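Local coordinates for protein enoyl-CoA hydratase/isomerase (Shewanella pealeana, PDB 4KPK) that probably acts on acyl-CoA thioesters as a hydratase or isomerase of the crotonase-like family, at residues C43-G47 with G48-M52; Q207-E211 with L212-H216; P228-D231 with A232-N236. One frame throughout, in Å; residues are numbered along the deposited sequence.

Contact 1 (C43-G47 with G48-M52); sequences CTLNG and GVAQM
Thr44 and Gln51 face each other across a hydrogen-bonded antiparallel pair, joined by a reciprocal pair of backbone bonds. Thr44 N gives to Gln51 O at 3.1 Å, in the carbonyl plane, and Gln51 N returns to Thr44 O at 2.9 Å. Above the backbone, Thr44 OG1 stands between its own N and carbonyl carbon (chi1 61°), which turns it onto the aliphatic part of Gln51, 3.7 Å from Gln51 CB. The two side chains cross at a slant, and the amide end of Gln51 runs on so that its OE1 takes a hydrogen bond from Lys90. These strands form a beta hairpin with a two-residue loop at the edge of the sheet, closed by a type I' turn from Asn46 to Val49. Val49 N reaches Asn46 O at 3.1 Å, with the donor 51° out of the carbonyl plane, while the return bond from Asn46 N to Val49 O, also 3.1 Å, is nearly straight at the hydrogen (173°). Gly48 sits in this turn with positive phi, where a CB would collide with Gly47 O. On the opposite face of the hairpin, Leu45 CD1 rests 3.7 Å from Ala50 CB, and Phe78 of helix 65-80 packs against Ala50.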
ATOM      1  N   CYS A  43      34.212  -7.630  -1.153  1.00 24.93           N
ATOM      2  CA  CYS A  43      33.260  -8.696  -1.184  1.00 25.68           C
ATOM      3  C   CYS A  43      33.876  -9.900  -0.567  1.00 25.71           C
ATOM      4  O   CYS A  43      35.060 -10.156  -0.764  1.00 27.53           O
ATOM      5  CB  CYS A  43      32.770  -8.940  -2.637  1.00 29.71           C
ATOM      6  SG  CYS A  43      34.046  -9.271  -3.839  1.00 33.17           S
ATOM      7  N   THR A  44      33.089 -10.618   0.239  1.00 26.81           N
ATOM      8  CA  THR A  44      33.556 -11.818   0.937  1.00 26.96           C
ATOM      9  C   THR A  44      32.480 -12.864   0.941  1.00 26.30           C
ATOM     10  O   THR A  44      31.289 -12.559   0.753  1.00 31.00           O
ATOM     11  CB  THR A  44      33.967 -11.514   2.428  1.00 28.85           C
ATOM     12  OG1 THR A  44      32.828 -11.019   3.140  1.00 26.20           O
ATOM     13  CG2 THR A  44      35.028 -10.501   2.446  1.00 30.51           C
ATOM     14  N   LEU A  45      32.883 -14.104   1.181  1.00 28.05           N
ATOM     15  CA  LEU A  45      31.956 -15.216   1.171  1.00 28.79           C
ATOM     16  C   LEU A  45      32.332 -16.234   2.232  1.00 30.97           C
ATOM     17  O   LEU A  45      33.414 -16.766   2.212  1.00 34.64           O
ATOM     18  CB  LEU A  45      31.958 -15.861  -0.218  1.00 29.75           C
ATOM     19  CG  LEU A  45      30.995 -17.016  -0.437  1.00 29.46           C
ATOM     20  CD1 LEU A  45      29.552 -16.578  -0.295  1.00 26.51           C
ATOM     21  CD2 LEU A  45      31.233 -17.556  -1.848  1.00 35.88           C
ATOM     22  N   ASN A  46      31.458 -16.471   3.195  1.00 35.46           N
ATOM     23  CA  ASN A  46      31.744 -17.401   4.278  1.00 37.78           C
ATOM     24  C   ASN A  46      30.430 -17.975   4.730  1.00 33.67           C
ATOM     25  O   ASN A  46      29.492 -17.230   5.060  1.00 27.61           O
ATOM     26  CB  ASN A  46      32.406 -16.742   5.514  1.00 45.12           C
ATOM     27  CG  ASN A  46      33.288 -15.542   5.174  1.00 54.29           C
ATOM     28  OD1 ASN A  46      34.427 -15.700   4.729  1.00 61.52           O
ATOM     29  ND2 ASN A  46      32.788 -14.331   5.442  1.00 62.13           N
ATOM     30  N   GLY A  47      30.380 -19.293   4.778  1.00 32.50           N
ATOM     31  CA  GLY A  47      29.335 -20.003   5.496  1.00 33.22           C
ATOM     32  C   GLY A  47      27.901 -19.713   5.061  1.00 34.34           C
ATOM     33  O   GLY A  47      26.999 -19.677   5.904  1.00 38.41           O
ATOM     34  N   GLY A  48      27.700 -19.505   3.761  1.00 29.88           N
ATOM     35  CA  GLY A  48      26.378 -19.271   3.193  1.00 28.48           C
ATOM     36  C   GLY A  48      26.104 -17.833   2.822  1.00 25.84           C
ATOM     37  O   GLY A  48      25.229 -17.548   2.009  1.00 25.90           O
ATOM     38  N   VAL A  49      26.877 -16.940   3.426  1.00 25.46           N
ATOM     39  CA  VAL A  49      26.592 -15.522   3.524  1.00 24.55           C
ATOM     40  C   VAL A  49      27.611 -14.768   2.709  1.00 24.08           C
ATOM     41  O   VAL A  49      28.803 -14.852   2.933  1.00 24.15           O
ATOM     42  CB  VAL A  49      26.739 -15.024   4.998  1.00 26.66           C
ATOM     43  CG1 VAL A  49      26.467 -13.534   5.080  1.00 26.42           C
ATOM     44  CG2 VAL A  49      25.790 -15.777   5.898  1.00 26.65           C
ATOM     45  N   ALA A  50      27.135 -14.032   1.732  1.00 26.33           N
ATOM     46  CA  ALA A  50      27.999 -13.269   0.890  1.00 25.36           C
ATOM     47  C   ALA A  50      27.811 -11.862   1.312  1.00 21.68           C
ATOM     48  O   ALA A  50      26.713 -11.485   1.716  1.00 22.75           O
ATOM     49  CB  ALA A  50      27.597 -13.410  -0.594  1.00 25.37           C
ATOM     50  N   GLN A  51      28.854 -11.063   1.179  1.00 20.22           N
ATOM     51  CA  GLN A  51      28.731  -9.687   1.536  1.00 23.81           C
ATOM     52  C   GLN A  51      29.261  -8.843   0.452  1.00 22.62           C
ATOM     53  O   GLN A  51      30.327  -9.141  -0.069  1.00 26.76           O
ATOM     54  CB  GLN A  51      29.532  -9.368   2.829  1.00 25.51           C
ATOM     55  CG  GLN A  51      29.203 -10.322   3.946  1.00 28.95           C
ATOM     56  CD  GLN A  51      29.789  -9.859   5.277  1.00 34.94           C
ATOM     57  OE1 GLN A  51      30.000  -8.672   5.493  1.00 41.64           O
ATOM     58  NE2 GLN A  51      30.076 -10.790   6.146  1.00 33.08           N
HETATM   59  N   MSE A  52      28.557  -7.740   0.213  1.00 25.69           N
HETATM   60  CA  MSE A  52      28.959  -6.669  -0.689  1.00 28.54           C
HETATM   61  C   MSE A  52      29.045  -5.444   0.180  1.00 27.58           C
HETATM   62  O   MSE A  52      28.055  -5.059   0.818  1.00 26.13           O
HETATM   63  CB  MSE A  52      27.949  -6.423  -1.812  1.00 30.08           C
HETATM   64  CG  MSE A  52      28.398  -5.301  -2.754  1.00 31.56           C
HETATM   65 SE   MSE A  52      27.013  -5.204  -4.180  1.00 42.14          SE
HETATM   66  CE  MSE A  52      26.964  -6.473  -5.623  1.00 49.36           C
TER

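Contact 2 (Q207-E211 with L212-H216); sequences QKALE and LQIIH
A Schellman motif ends helix 206-212, and Ala209, Leu210, Gln213 and Ile214 are the residues that make it. Gln213 N bonds Leu210 O at 3.0 Å, from well above the carbonyl plane. Gln213 is the first to leave the helix, and its positive phi (75°) turns the next peptide back, bringing Ile214 N to Ala209 O; this companion bond is short at 2.8 Å but weak, because the hydrogen is badly aligned. Ile215 N adds a straighter bond to that same Ala209 O at 3.3 Å, so the carbonyl gathers donors from the outgoing chain. A water donates to both Leu210 O and Ile215 O, tying the last turn to the exit.

Apolar groups close the inside of the bend. Ile215 CG1 lies between its backbone N and carbonyl carbon (chi1 68°), which sends CD1 back over the helix to 3.7 Å from Ala209 CB. The side chain of Ile214 continues between helices 148-155 and 182-189. One turn earlier, the bent chain of Lys208 lays its CD 3.7 Å from Leu212 CD1, with Tyr197 against both. On the outer side, Gln207 NE2 holds Glu211 OE2 at 2.7 Å. His216, just before strand 217-218, is bonded through its backbone to Ala159, and its NE2 makes a weak hydrogen bond with Arg192 NE of the second subunit. Ala209 CB against Ile214 CB, at 4.2 Å, is the apolar pair characteristic of the Schellman C-cap.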
ATOM      1  N   GLN A 207      13.219   6.760  12.473  1.00 26.52           N
ATOM      2  CA  GLN A 207      11.950   6.336  13.014  1.00 26.22           C
ATOM      3  C   GLN A 207      10.877   6.474  11.935  1.00 23.21           C
ATOM      4  O   GLN A 207      10.014   5.644  11.806  1.00 23.36           O
ATOM      5  CB  GLN A 207      11.599   7.210  14.214  1.00 27.65           C
ATOM      6  CG  GLN A 207      10.227   6.942  14.768  1.00 33.65           C
ATOM      7  CD  GLN A 207      10.019   5.489  15.158  1.00 40.78           C
ATOM      8  OE1 GLN A 207      10.921   4.849  15.735  1.00 49.75           O
ATOM      9  NE2 GLN A 207       8.825   4.949  14.853  1.00 39.70           N
ATOM     10  N   LYS A 208      10.892   7.580  11.230  1.00 20.04           N
ATOM     11  CA  LYS A 208       9.943   7.792  10.120  1.00 21.91           C
ATOM     12  C   LYS A 208      10.104   6.718   9.015  1.00 20.42           C
ATOM     13  O   LYS A 208       9.128   6.215   8.483  1.00 20.88           O
ATOM     14  CB  LYS A 208      10.199   9.199   9.556  1.00 23.62           C
ATOM     15  CG  LYS A 208       9.508   9.566   8.250  1.00 25.36           C
ATOM     16  CD  LYS A 208       8.015   9.404   8.318  1.00 28.83           C
ATOM     17  CE  LYS A 208       7.391  10.310   9.329  1.00 30.33           C
ATOM     18  NZ  LYS A 208       5.928  10.258   9.071  1.00 36.16           N
ATOM     19  N   ALA A 209      11.355   6.380   8.709  1.00 20.33           N
ATOM     20  CA  ALA A 209      11.734   5.297   7.818  1.00 23.16           C
ATOM     21  C   ALA A 209      11.092   3.978   8.195  1.00 23.71           C
ATOM     22  O   ALA A 209      10.582   3.205   7.335  1.00 20.23           O
ATOM     23  CB  ALA A 209      13.263   5.132   7.817  1.00 21.54           C
ATOM     24  N   LEU A 210      11.149   3.705   9.493  1.00 22.61           N
ATOM     25  CA  LEU A 210      10.579   2.508  10.025  1.00 23.51           C
ATOM     26  C   LEU A 210       9.060   2.528   9.814  1.00 24.89           C
ATOM     27  O   LEU A 210       8.508   1.519   9.355  1.00 24.29           O
ATOM     28  CB  LEU A 210      10.973   2.336  11.528  1.00 27.54           C
ATOM     29  CG  LEU A 210      10.417   1.120  12.284  1.00 28.20           C
ATOM     30  CD1 LEU A 210      10.967  -0.148  11.658  1.00 32.23           C
ATOM     31  CD2 LEU A 210      10.776   1.123  13.776  1.00 30.85           C
ATOM     32  N   GLU A 211       8.391   3.644  10.155  1.00 24.45           N
ATOM     33  CA  GLU A 211       6.936   3.789   9.993  1.00 26.50           C
ATOM     34  C   GLU A 211       6.460   3.608   8.557  1.00 28.28           C
ATOM     35  O   GLU A 211       5.409   3.028   8.308  1.00 28.79           O
ATOM     36  CB  GLU A 211       6.458   5.173  10.492  1.00 29.16           C
ATOM     37  CG  GLU A 211       6.288   5.243  12.022  1.00 33.39           C
ATOM     38  CD  GLU A 211       6.660   6.582  12.633  1.00 38.69           C
ATOM     39  OE1 GLU A 211       6.609   7.601  11.921  1.00 36.45           O
ATOM     40  OE2 GLU A 211       7.021   6.617  13.842  1.00 47.60           O
ATOM     41  N   LEU A 212       7.216   4.198   7.631  1.00 29.51           N
ATOM     42  CA  LEU A 212       6.964   4.114   6.208  1.00 27.10           C
ATOM     43  C   LEU A 212       7.370   2.786   5.594  1.00 29.29           C
ATOM     44  O   LEU A 212       7.061   2.497   4.403  1.00 24.07           O
ATOM     45  CB  LEU A 212       7.779   5.164   5.528  1.00 27.14           C
ATOM     46  CG  LEU A 212       7.379   6.580   5.892  1.00 26.67           C
ATOM     47  CD1 LEU A 212       8.214   7.539   5.105  1.00 27.86           C
ATOM     48  CD2 LEU A 212       5.913   6.871   5.698  1.00 29.10           C
ATOM     49  N   GLN A 213       8.098   2.007   6.410  1.00 26.83           N
ATOM     50  CA  GLN A 213       8.543   0.667   6.055  1.00 27.68           C
ATOM     51  C   GLN A 213       9.678   0.713   5.078  1.00 25.95           C
ATOM     52  O   GLN A 213       9.970  -0.278   4.479  1.00 30.80           O
ATOM     53  CB  GLN A 213       7.412  -0.246   5.490  1.00 29.34           C
ATOM     54  CG  GLN A 213       6.344  -0.615   6.497  1.00 31.37           C
ATOM     55  CD  GLN A 213       5.315  -1.598   5.960  1.00 31.39           C
ATOM     56  OE1 GLN A 213       5.644  -2.622   5.364  1.00 29.07           O
ATOM     57  NE2 GLN A 213       4.051  -1.287   6.193  1.00 30.63           N
ATOM     58  N   ILE A 214      10.363   1.841   4.951  1.00 26.52           N
ATOM     59  CA  ILE A 214      11.643   1.881   4.224  1.00 25.95           C
ATOM     60  C   ILE A 214      12.648   0.921   4.907  1.00 26.50           C
ATOM     61  O   ILE A 214      13.447   0.222   4.237  1.00 23.15           O
ATOM     62  CB  ILE A 214      12.170   3.346   4.146  1.00 26.03           C
ATOM     63  CG1 ILE A 214      11.333   4.182   3.191  1.00 28.32           C
ATOM     64  CG2 ILE A 214      13.642   3.387   3.776  1.00 25.19           C
ATOM     65  CD1 ILE A 214      11.418   3.711   1.739  1.00 32.98           C
ATOM     66  N   ILE A 215      12.585   0.862   6.265  1.00 27.03           N
ATOM     67  CA  ILE A 215      13.390  -0.106   6.977  1.00 21.90           C
ATOM     68  C   ILE A 215      12.467  -0.970   7.769  1.00 23.03           C
ATOM     69  O   ILE A 215      11.297  -0.640   7.891  1.00 21.66           O
ATOM     70  CB  ILE A 215      14.467   0.549   7.792  1.00 24.86           C
ATOM     71  CG1 ILE A 215      13.902   1.372   8.997  1.00 22.78           C
ATOM     72  CG2 ILE A 215      15.356   1.363   6.874  1.00 24.60           C
ATOM     73  CD1 ILE A 215      14.904   2.310   9.607  1.00 22.11           C
ATOM     74  N   HIS A 216      12.994  -2.122   8.180  1.00 24.60           N
ATOM     75  CA  HIS A 216      12.288  -3.136   8.992  1.00 25.49           C
ATOM     76  C   HIS A 216      12.666  -3.077  10.474  1.00 26.76           C
ATOM     77  O   HIS A 216      11.889  -3.493  11.303  1.00 27.81           O
ATOM     78  CB  HIS A 216      12.555  -4.541   8.440  1.00 23.19           C
ATOM     79  CG  HIS A 216      12.133  -4.695   7.005  1.00 24.61           C
ATOM     80  ND1 HIS A 216      10.834  -4.943   6.632  1.00 28.31           N
ATOM     81  CD2 HIS A 216      12.826  -4.570   5.853  1.00 25.89           C
ATOM     82  CE1 HIS A 216      10.751  -4.984   5.310  1.00 26.36           C
ATOM     83  NE2 HIS A 216      11.946  -4.726   4.816  1.00 27.10           N
TER
HETATM   84  O   HOH W   1       8.949  -1.621   8.764  1.00 39.16           O

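Contact 3 (P228-D231 with A232-N236); sequences PFID and ALLSN
Phe229 presents two flat groups: its carbonyl takes Leu233 N at 2.9 Å almost along the C=O axis, with Leu233 CG leaning against the same oxygen, while its ring leads away from Leu233, to Ile138, Ile158 and Ile160 in the sheet and to Arg196 of the second subunit. The carbonyl of Asp231 is met by Ser235 OG only 16° off its plane, in a 2.7 Å hydrogen bond with the hydroxyl as donor. Ser235 N offers the same Asp231 O a weak 3.4 Å bond, so the side chain reinforces a loose last turn.

Ile230 and Leu234 lie side by side and point the same way, with Ile230 CG2 3.8 Å from Leu234 CD1. Leu234 CG is anti to the carbonyl carbon (chi1 -68°), an arrangement that also sets CG against Ile230 O. Leu234 packs on Val49 and Ile86 as well. Cutting it back to an alanine would remove CG and both methyls, and is likely to open a gap beside Ile230 CG2 and leave Val49 and Ile86 with less to pack on. Beyond the helix, Asn236 ND2 bonds to Leu199 O and Thr200 O of the second subunit. One apolar flank laid across parallel strands is the helix-on-sheet packing of an alpha/beta core.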
ATOM      1  N   PRO A 228      19.797 -12.733  13.748  1.00 33.15           N
ATOM      2  CA  PRO A 228      18.580 -13.527  13.772  1.00 32.74           C
ATOM      3  C   PRO A 228      17.969 -13.678  12.366  1.00 32.10           C
ATOM      4  O   PRO A 228      17.482 -14.738  12.055  1.00 32.95           O
ATOM      5  CB  PRO A 228      17.652 -12.731  14.683  1.00 33.03           C
ATOM      6  CG  PRO A 228      18.236 -11.347  14.746  1.00 31.55           C
ATOM      7  CD  PRO A 228      19.695 -11.543  14.611  1.00 32.54           C
ATOM      8  N   PHE A 229      18.018 -12.655  11.532  1.00 29.60           N
ATOM      9  CA  PHE A 229      17.530 -12.803  10.115  1.00 28.22           C
ATOM     10  C   PHE A 229      18.424 -13.761   9.336  1.00 27.09           C
ATOM     11  O   PHE A 229      17.936 -14.638   8.615  1.00 25.82           O
ATOM     12  CB  PHE A 229      17.553 -11.477   9.385  1.00 30.55           C
ATOM     13  CG  PHE A 229      16.616 -10.438   9.944  1.00 32.19           C
ATOM     14  CD1 PHE A 229      15.297 -10.393   9.554  1.00 32.55           C
ATOM     15  CD2 PHE A 229      17.073  -9.489  10.838  1.00 29.62           C
ATOM     16  CE1 PHE A 229      14.439  -9.424  10.062  1.00 35.31           C
ATOM     17  CE2 PHE A 229      16.232  -8.507  11.339  1.00 31.72           C
ATOM     18  CZ  PHE A 229      14.910  -8.465  10.960  1.00 34.31           C
ATOM     19  N   ILE A 230      19.745 -13.631   9.489  1.00 27.90           N
ATOM     20  CA  ILE A 230      20.651 -14.552   8.815  1.00 30.47           C
ATOM     21  C   ILE A 230      20.394 -16.003   9.216  1.00 30.94           C
ATOM     22  O   ILE A 230      20.251 -16.870   8.362  1.00 29.81           O
ATOM     23  CB  ILE A 230      22.147 -14.216   9.049  1.00 32.66           C
ATOM     24  CG1 ILE A 230      22.520 -12.886   8.376  1.00 34.24           C
ATOM     25  CG2 ILE A 230      23.062 -15.338   8.545  1.00 31.25           C
ATOM     26  CD1 ILE A 230      23.735 -12.197   8.996  1.00 33.84           C
ATOM     27  N   ASP A 231      20.327 -16.248  10.514  1.00 31.29           N
ATOM     28  CA  ASP A 231      19.931 -17.573  11.031  1.00 32.02           C
ATOM     29  C   ASP A 231      18.611 -18.096  10.450  1.00 27.86           C
ATOM     30  O   ASP A 231      18.534 -19.272  10.084  1.00 29.55           O
ATOM     31  CB  ASP A 231      19.868 -17.533  12.573  1.00 30.38           C
ATOM     32  CG  ASP A 231      21.260 -17.423  13.184  1.00 40.96           C
ATOM     33  OD1 ASP A 231      22.237 -17.739  12.461  1.00 46.54           O
ATOM     34  OD2 ASP A 231      21.421 -17.040  14.382  1.00 49.18           O
ATOM     35  N   ALA A 232      17.584 -17.255  10.348  1.00 24.16           N
ATOM     36  CA  ALA A 232      16.312 -17.752   9.881  1.00 24.38           C
ATOM     37  C   ALA A 232      16.463 -18.120   8.354  1.00 28.23           C
ATOM     38  O   ALA A 232      16.059 -19.178   7.921  1.00 29.23           O
ATOM     39  CB  ALA A 232      15.249 -16.731  10.108  1.00 23.75           C
ATOM     40  N   LEU A 233      17.143 -17.268   7.606  1.00 27.52           N
ATOM     41  CA  LEU A 233      17.243 -17.375   6.162  1.00 30.03           C
ATOM     42  C   LEU A 233      18.104 -18.560   5.709  1.00 33.98           C
ATOM     43  O   LEU A 233      17.709 -19.290   4.810  1.00 36.63           O
ATOM     44  CB  LEU A 233      17.745 -16.059   5.576  1.00 26.55           C
ATOM     45  CG  LEU A 233      16.737 -14.885   5.606  1.00 26.83           C
ATOM     46  CD1 LEU A 233      17.472 -13.622   5.238  1.00 26.50           C
ATOM     47  CD2 LEU A 233      15.503 -14.992   4.669  1.00 25.15           C
ATOM     48  N   LEU A 234      19.214 -18.821   6.400  1.00 34.67           N
ATOM     49  CA  LEU A 234      20.037 -19.985   6.086  1.00 35.18           C
ATOM     50  C   LEU A 234      19.323 -21.292   6.371  1.00 38.03           C
ATOM     51  O   LEU A 234      19.654 -22.292   5.749  1.00 35.51           O
ATOM     52  CB  LEU A 234      21.381 -19.955   6.849  1.00 34.33           C
ATOM     53  CG  LEU A 234      22.396 -18.859   6.453  1.00 35.98           C
ATOM     54  CD1 LEU A 234      23.672 -18.914   7.287  1.00 37.47           C
ATOM     55  CD2 LEU A 234      22.773 -18.845   4.962  1.00 36.20           C
ATOM     56  N   SER A 235      18.361 -21.290   7.304  1.00 36.05           N
ATOM     57  CA  SER A 235      17.571 -22.492   7.583  1.00 37.51           C
ATOM     58  C   SER A 235      16.576 -22.858   6.501  1.00 32.73           C
ATOM     59  O   SER A 235      16.152 -23.998   6.435  1.00 35.65           O
ATOM     60  CB  SER A 235      16.777 -22.329   8.877  1.00 37.72           C
ATOM     61  OG  SER A 235      17.614 -21.783   9.848  1.00 47.41           O
ATOM     62  N   ASN A 236      16.143 -21.901   5.695  1.00 29.22           N
ATOM     63  CA  ASN A 236      14.963 -22.139   4.828  1.00 27.82           C
ATOM     64  C   ASN A 236      15.329 -22.625   3.447  1.00 24.24           C
ATOM     65  O   ASN A 236      16.456 -22.506   3.008  1.00 23.77           O
ATOM     66  CB  ASN A 236      14.083 -20.869   4.686  1.00 27.05           C
ATOM     67  CG  ASN A 236      13.581 -20.324   6.030  1.00 28.69           C
ATOM     68  OD1 ASN A 236      13.381 -21.055   6.976  1.00 30.52           O
ATOM     69  ND2 ASN A 236      13.353 -19.032   6.093  1.00 28.21           N
TER

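Near the N terminus, contact 1 closes a tight turn and returns the outermost strand 41-46 along strand 49-54. Much later, contact 2 ends helix 206-212 and delivers the chain to strand 217-218, at the other margin of the same sheet. Contact 3 follows within the next helix, 222-235, and closes no loop beyond its own turns. The three run in series, without nesting or crossing. Contacts 1 and 3 meet directly, Val49 CG2 lying 3.8 Å from Ile230 CG2, so the helix is joined to the hairpin. Contacts 2 and 3 come no nearer than about 5 Å between nearest atoms, yet His216 and Phe229 both pack on Arg196 of the second subunit.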